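Local coordinates for protein MYB3 (Trichomonas vaginalis, PDB 3ZQC) that binds a promoter DNA element through this DNA-binding domain of two Myb repeats and probably acts as a sequence-specific RNA polymerase II transcription factor, at residues E9-I13 with R43-L48; E61-I65 with I83-T87. One frame throughout, in Å; residues are numbered along the deposited sequence.

Interaction 1 of 2, residues E9-I13 with R43-L48; sequences EDDLI and RWFNHL. With nucleotides of chain B.
Two helical segments of one Myb repeat, 9-13 and 43-48, cross at -118° with their axes 11.3 Å apart, so side chains rather than backbones bridge the gap. CA atoms come nearest at D10 and L48 and at I13 and W44, 7.4 Å in each case. Three residues carry the contact: D10, I13 and L48. D10 (chi1 m, chi2 -4°) sends its carboxylate to R43, whose t, p, t side chain presents the edge of the guanidinium in a two-pronged salt bridge. R43 NE donates to D10 OD1 at 2.9 Å and R43 NH2 to D10 OD2 at 3.1 Å. Aspartate suits this buried place because its carboxylate balances the arginine's charge and takes both NE and NH2, consistent with holding the guanidinium in place, while R43 NH1, on the far side, makes a weak 2.6 Å hydrogen bond to OP2 of DA7 of chain B. I13, m at both chi angles and one helical turn after D10, points its CB across; its CG2 lies 3.6 Å from L48 CD2 and 3.9 Å from W44 CE3, a branched aliphatic filling the space between leucine and indole. The second segment widens into a pi-type turn, with L48 N bonding R43 O at 2.8 Å as well as W44 O at 3.0 Å. H47 faces the DNA, its CD2 3.3 Å from OP2 of DA7 of chain B. As in Myb repeats generally, the C-terminal recognition helix packs on the first helix. Here these are helix 37-48 and helix 7-20, and W44 also touches P22 in the loop following helix 7-20.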
# COMPACT_ATOMS: atom_id res chain seq x y z
N GLU A 9 -17.14 5.11 -9.75
CA GLU A 9 -16.25 4.02 -10.16
C GLU A 9 -16.06 3.01 -9.02
O GLU A 9 -16.31 1.81 -9.19
CB GLU A 9 -14.89 4.58 -10.59
CG GLU A 9 -14.91 5.36 -11.89
CD GLU A 9 -13.50 5.73 -12.38
OE1 GLU A 9 -12.82 6.55 -11.72
OE2 GLU A 9 -13.08 5.19 -13.43
N ASP A 10 -15.61 3.52 -7.86
CA ASP A 10 -15.39 2.67 -6.69
C ASP A 10 -16.60 1.77 -6.47
O ASP A 10 -16.48 0.65 -5.97
CB ASP A 10 -15.17 3.53 -5.43
CG ASP A 10 -13.79 4.21 -5.40
OD1 ASP A 10 -12.99 3.94 -6.32
OD2 ASP A 10 -13.52 4.99 -4.46
N ASP A 11 -17.77 2.25 -6.86
CA ASP A 11 -18.98 1.47 -6.70
C ASP A 11 -19.08 0.29 -7.66
O ASP A 11 -19.48 -0.81 -7.26
CB ASP A 11 -20.19 2.38 -6.81
CG ASP A 11 -20.38 3.23 -5.56
OD1 ASP A 11 -20.26 2.66 -4.44
OD2 ASP A 11 -20.63 4.46 -5.72
N LEU A 12 -18.72 0.50 -8.93
CA LEU A 12 -18.78 -0.59 -9.89
C LEU A 12 -17.87 -1.71 -9.42
O LEU A 12 -18.23 -2.88 -9.48
CB LEU A 12 -18.39 -0.12 -11.29
CG LEU A 12 -19.43 0.78 -11.99
CD1 LEU A 12 -20.84 0.40 -11.50
CD2 LEU A 12 -19.15 2.25 -11.68
N ILE A 13 -16.68 -1.34 -8.94
CA ILE A 13 -15.74 -2.33 -8.45
C ILE A 13 -16.42 -3.14 -7.34
O ILE A 13 -16.62 -4.36 -7.49
CB ILE A 13 -14.47 -1.67 -7.83
CG1 ILE A 13 -13.57 -1.07 -8.93
CG2 ILE A 13 -13.70 -2.72 -7.01
CD1 ILE A 13 -12.77 -2.10 -9.74
N ARG A 43 -6.97 -0.79 -7.57
CA ARG A 43 -7.81 0.06 -6.74
C ARG A 43 -8.39 -0.75 -5.59
O ARG A 43 -8.48 -0.28 -4.46
CB ARG A 43 -8.95 0.63 -7.59
CG ARG A 43 -9.89 1.57 -6.83
CD ARG A 43 -9.16 2.76 -6.24
NE ARG A 43 -10.09 3.82 -5.87
CZ ARG A 43 -9.72 5.01 -5.39
NH1 ARG A 43 -8.43 5.28 -5.22
NH2 ARG A 43 -10.64 5.91 -5.08
N TRP A 44 -8.77 -1.99 -5.88
CA TRP A 44 -9.33 -2.85 -4.86
C TRP A 44 -8.28 -3.18 -3.81
O TRP A 44 -8.33 -2.67 -2.70
CB TRP A 44 -9.86 -4.13 -5.50
CG TRP A 44 -10.33 -5.16 -4.51
CD1 TRP A 44 -9.71 -6.34 -4.21
CD2 TRP A 44 -11.54 -5.15 -3.75
NE1 TRP A 44 -10.46 -7.06 -3.32
CE2 TRP A 44 -11.59 -6.36 -3.02
CE3 TRP A 44 -12.60 -4.24 -3.61
CZ2 TRP A 44 -12.66 -6.69 -2.17
CZ3 TRP A 44 -13.67 -4.57 -2.77
CH2 TRP A 44 -13.68 -5.78 -2.06
N PHE A 45 -7.33 -4.02 -4.18
CA PHE A 45 -6.27 -4.44 -3.26
C PHE A 45 -5.61 -3.35 -2.44
O PHE A 45 -5.38 -3.53 -1.24
CB PHE A 45 -5.19 -5.21 -4.02
CG PHE A 45 -5.61 -6.58 -4.41
CD1 PHE A 45 -5.78 -7.57 -3.45
CD2 PHE A 45 -5.86 -6.89 -5.74
CE1 PHE A 45 -6.20 -8.84 -3.80
CE2 PHE A 45 -6.27 -8.16 -6.10
CZ PHE A 45 -6.44 -9.14 -5.13
N ASN A 46 -5.29 -2.22 -3.07
CA ASN A 46 -4.61 -1.14 -2.35
C ASN A 46 -5.51 -0.09 -1.71
O ASN A 46 -5.15 0.49 -0.68
CB ASN A 46 -3.61 -0.40 -3.25
CG ASN A 46 -2.42 -1.25 -3.66
OD1 ASN A 46 -1.34 -0.73 -3.93
ND2 ASN A 46 -2.61 -2.57 -3.73
N HIS A 47 -6.68 0.15 -2.28
CA HIS A 47 -7.54 1.20 -1.74
C HIS A 47 -8.97 0.91 -1.33
O HIS A 47 -9.50 1.60 -0.47
CB HIS A 47 -7.56 2.37 -2.73
CG HIS A 47 -6.21 2.94 -3.02
ND1 HIS A 47 -5.61 3.87 -2.20
CD2 HIS A 47 -5.34 2.69 -4.02
CE1 HIS A 47 -4.42 4.18 -2.69
NE2 HIS A 47 -4.23 3.47 -3.80
N LEU A 48 -9.60 -0.08 -1.93
CA LEU A 48 -11.00 -0.38 -1.61
C LEU A 48 -11.29 -1.47 -0.58
O LEU A 48 -12.19 -1.34 0.25
CB LEU A 48 -11.73 -0.70 -2.91
CG LEU A 48 -12.30 0.53 -3.65
CD1 LEU A 48 -11.30 1.70 -3.66
CD2 LEU A 48 -12.68 0.09 -5.06
P DA B 6 -4.29 7.14 -0.69
OP1 DA B 6 -5.60 7.29 -0.02
OP2 DA B 6 -3.40 6.01 -0.35
O5' DA B 6 -4.52 7.15 -2.26
C5' DA B 6 -4.82 8.36 -2.90
C4' DA B 6 -4.44 8.28 -4.36
O4' DA B 6 -3.02 8.43 -4.55
C3' DA B 6 -4.84 6.97 -5.04
O3' DA B 6 -5.49 7.29 -6.26
C2' DA B 6 -3.50 6.29 -5.32
C1' DA B 6 -2.59 7.48 -5.51
N9 DA B 6 -1.16 7.25 -5.30
C8 DA B 6 -0.54 6.74 -4.19
N7 DA B 6 0.77 6.72 -4.28
C5 DA B 6 1.02 7.25 -5.54
C6 DA B 6 2.21 7.50 -6.23
N6 DA B 6 3.42 7.25 -5.73
N1 DA B 6 2.12 8.04 -7.46
C2 DA B 6 0.91 8.29 -7.95
N3 DA B 6 -0.28 8.10 -7.40
C4 DA B 6 -0.15 7.57 -6.18
P DA B 7 -6.23 6.14 -7.08
OP1 DA B 7 -7.55 6.70 -7.46
OP2 DA B 7 -6.16 4.88 -6.32
O5' DA B 7 -5.33 6.03 -8.37
C5' DA B 7 -5.07 7.20 -9.11
C4' DA B 7 -3.95 6.98 -10.09
O4' DA B 7 -2.70 6.81 -9.37
C3' DA B 7 -4.09 5.78 -11.03
O3' DA B 7 -3.87 6.25 -12.37
C2' DA B 7 -2.99 4.83 -10.57
C1' DA B 7 -1.95 5.79 -10.02
N9 DA B 7 -0.98 5.26 -9.05
C8 DA B 7 -1.20 4.67 -7.83
N7 DA B 7 -0.11 4.34 -7.20
C5 DA B 7 0.91 4.73 -8.07
C6 DA B 7 2.30 4.64 -7.99
N6 DA B 7 2.95 4.11 -6.96
N1 DA B 7 3.02 5.11 -9.02
C2 DA B 7 2.37 5.63 -10.06
N3 DA B 7 1.07 5.76 -10.26
C4 DA B 7 0.38 5.29 -9.21

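Interaction 2 of 2, residues E61-I65 with I83-T87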
# COMPACT_ATOMS: atom_id res chain seq x y z
N GLU A 61 4.91 0.79 13.31
CA GLU A 61 4.95 0.47 11.91
C GLU A 61 6.24 1.02 11.31
O GLU A 61 7.02 0.28 10.74
CB GLU A 61 3.72 1.08 11.22
CG GLU A 61 2.45 0.31 11.51
CD GLU A 61 1.19 1.03 11.04
OE1 GLU A 61 1.27 2.24 10.76
OE2 GLU A 61 0.13 0.37 10.95
N ASP A 62 6.48 2.31 11.48
CA ASP A 62 7.70 2.91 10.95
C ASP A 62 8.91 2.05 11.28
O ASP A 62 9.72 1.75 10.41
CB ASP A 62 7.92 4.33 11.50
CG ASP A 62 6.88 5.33 10.99
OD1 ASP A 62 6.34 5.12 9.88
OD2 ASP A 62 6.62 6.35 11.69
N GLU A 63 9.02 1.63 12.54
CA GLU A 63 10.15 0.82 12.98
C GLU A 63 10.23 -0.45 12.13
O GLU A 63 11.24 -0.75 11.50
CB GLU A 63 10.00 0.45 14.46
CG GLU A 63 11.24 -0.19 15.11
CD GLU A 63 12.50 0.67 14.98
OE1 GLU A 63 12.43 1.89 15.28
OE2 GLU A 63 13.57 0.14 14.59
N THR A 64 9.13 -1.19 12.11
CA THR A 64 9.10 -2.42 11.34
C THR A 64 9.63 -2.23 9.93
O THR A 64 10.61 -2.85 9.56
CB THR A 64 7.68 -2.95 11.23
OG1 THR A 64 7.08 -2.96 12.53
CG2 THR A 64 7.69 -4.36 10.67
N ILE A 65 8.98 -1.36 9.16
CA ILE A 65 9.39 -1.09 7.78
C ILE A 65 10.87 -0.81 7.71
O ILE A 65 11.58 -1.31 6.83
CB ILE A 65 8.64 0.12 7.21
CG1 ILE A 65 7.16 -0.19 7.09
CG2 ILE A 65 9.20 0.50 5.87
CD1 ILE A 65 6.33 0.98 6.69
N ILE A 83 3.24 -6.31 8.08
CA ILE A 83 2.47 -5.25 8.72
C ILE A 83 1.02 -5.45 8.28
O ILE A 83 0.62 -5.06 7.18
CB ILE A 83 2.93 -3.86 8.27
CG1 ILE A 83 4.39 -3.67 8.67
CG2 ILE A 83 2.08 -2.79 8.92
CD1 ILE A 83 5.08 -2.61 7.89
N PRO A 84 0.22 -6.06 9.15
CA PRO A 84 -1.19 -6.35 8.87
C PRO A 84 -1.96 -5.14 8.35
O PRO A 84 -1.89 -4.05 8.93
CB PRO A 84 -1.71 -6.81 10.22
CG PRO A 84 -0.95 -5.92 11.16
CD PRO A 84 0.45 -6.03 10.61
N GLY A 85 -2.68 -5.34 7.25
CA GLY A 85 -3.49 -4.26 6.72
C GLY A 85 -2.84 -3.15 5.91
O GLY A 85 -3.57 -2.34 5.33
N ARG A 86 -1.51 -3.07 5.87
CA ARG A 86 -0.86 -2.03 5.07
C ARG A 86 -0.38 -2.67 3.78
O ARG A 86 0.39 -3.62 3.80
CB ARG A 86 0.32 -1.44 5.82
CG ARG A 86 -0.04 -0.77 7.11
CD ARG A 86 -0.65 0.59 6.90
NE ARG A 86 -0.50 1.40 8.11
CZ ARG A 86 -0.79 2.70 8.18
NH1 ARG A 86 -1.25 3.34 7.12
NH2 ARG A 86 -0.62 3.36 9.32
N THR A 87 -0.83 -2.14 2.65
CA THR A 87 -0.43 -2.71 1.37
C THR A 87 1.06 -2.53 1.08
O THR A 87 1.78 -1.97 1.89
CB THR A 87 -1.28 -2.12 0.23
OG1 THR A 87 -1.23 -3.01 -0.89
CG2 THR A 87 -0.76 -0.74 -0.17
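E61 opens the contact on helix 59-71, its CB directed at the opposing loop and its CA 7.0 Å from that of I83. The glutamate is long enough to do two jobs: CG rests 4.1 Å from I83 CG2, and the carboxylate grips the guanidinium edge of R86 in a bidentate salt bridge, with R86 NH2 2.6 Å from E61 OE1 and R86 NE 3.1 Å from E61 OE2. R86 also makes a cation-pi contact with W57. Within I83-T87, residues I83 to R86 form a type II beta turn, closed by R86 N to I83 O at 3.2 Å; P84 fits its first corner, and G85 takes the positive phi of 78° that a side chain would hinder. This turn leads into helix 88-99, the third helix of the second Myb repeat, so the contact pins the turn of the helix-turn-helix to the repeat's first helix. One helical turn beyond E61, T64 adds a methyl, CG2 lying 3.9 Å from I83 CG1, while its hydroxyl bonds back to E60 O. I65, buried, sets out sideways but extends a long apolar chain that suits the core: its CG1 sits 3.3 Å from I83 CD1, and I91 of helix 88-99 touches both isoleucines.

From the N terminus, helix 7-20 starts the first repeat, and interaction 1 closes a 29-residue excursion by bringing helix 37-48 back against it. The chain then passes to helix 59-71, where interaction 2 opens. It closes after 17 intervening residues, past helix 76-79, just ahead of helix 88-99. The two contacts are therefore in series, neither nested nor crossed, each confined to its own Myb repeat, and their centres lie 21 Å apart on opposite sides of the chain's centre. They nevertheless meet at one point between the repeats: N46 ND2 of interaction 1 packs 3.2 Å from T87 OG1 of interaction 2, putting the end of helix 37-48 beside the start of helix 88-99.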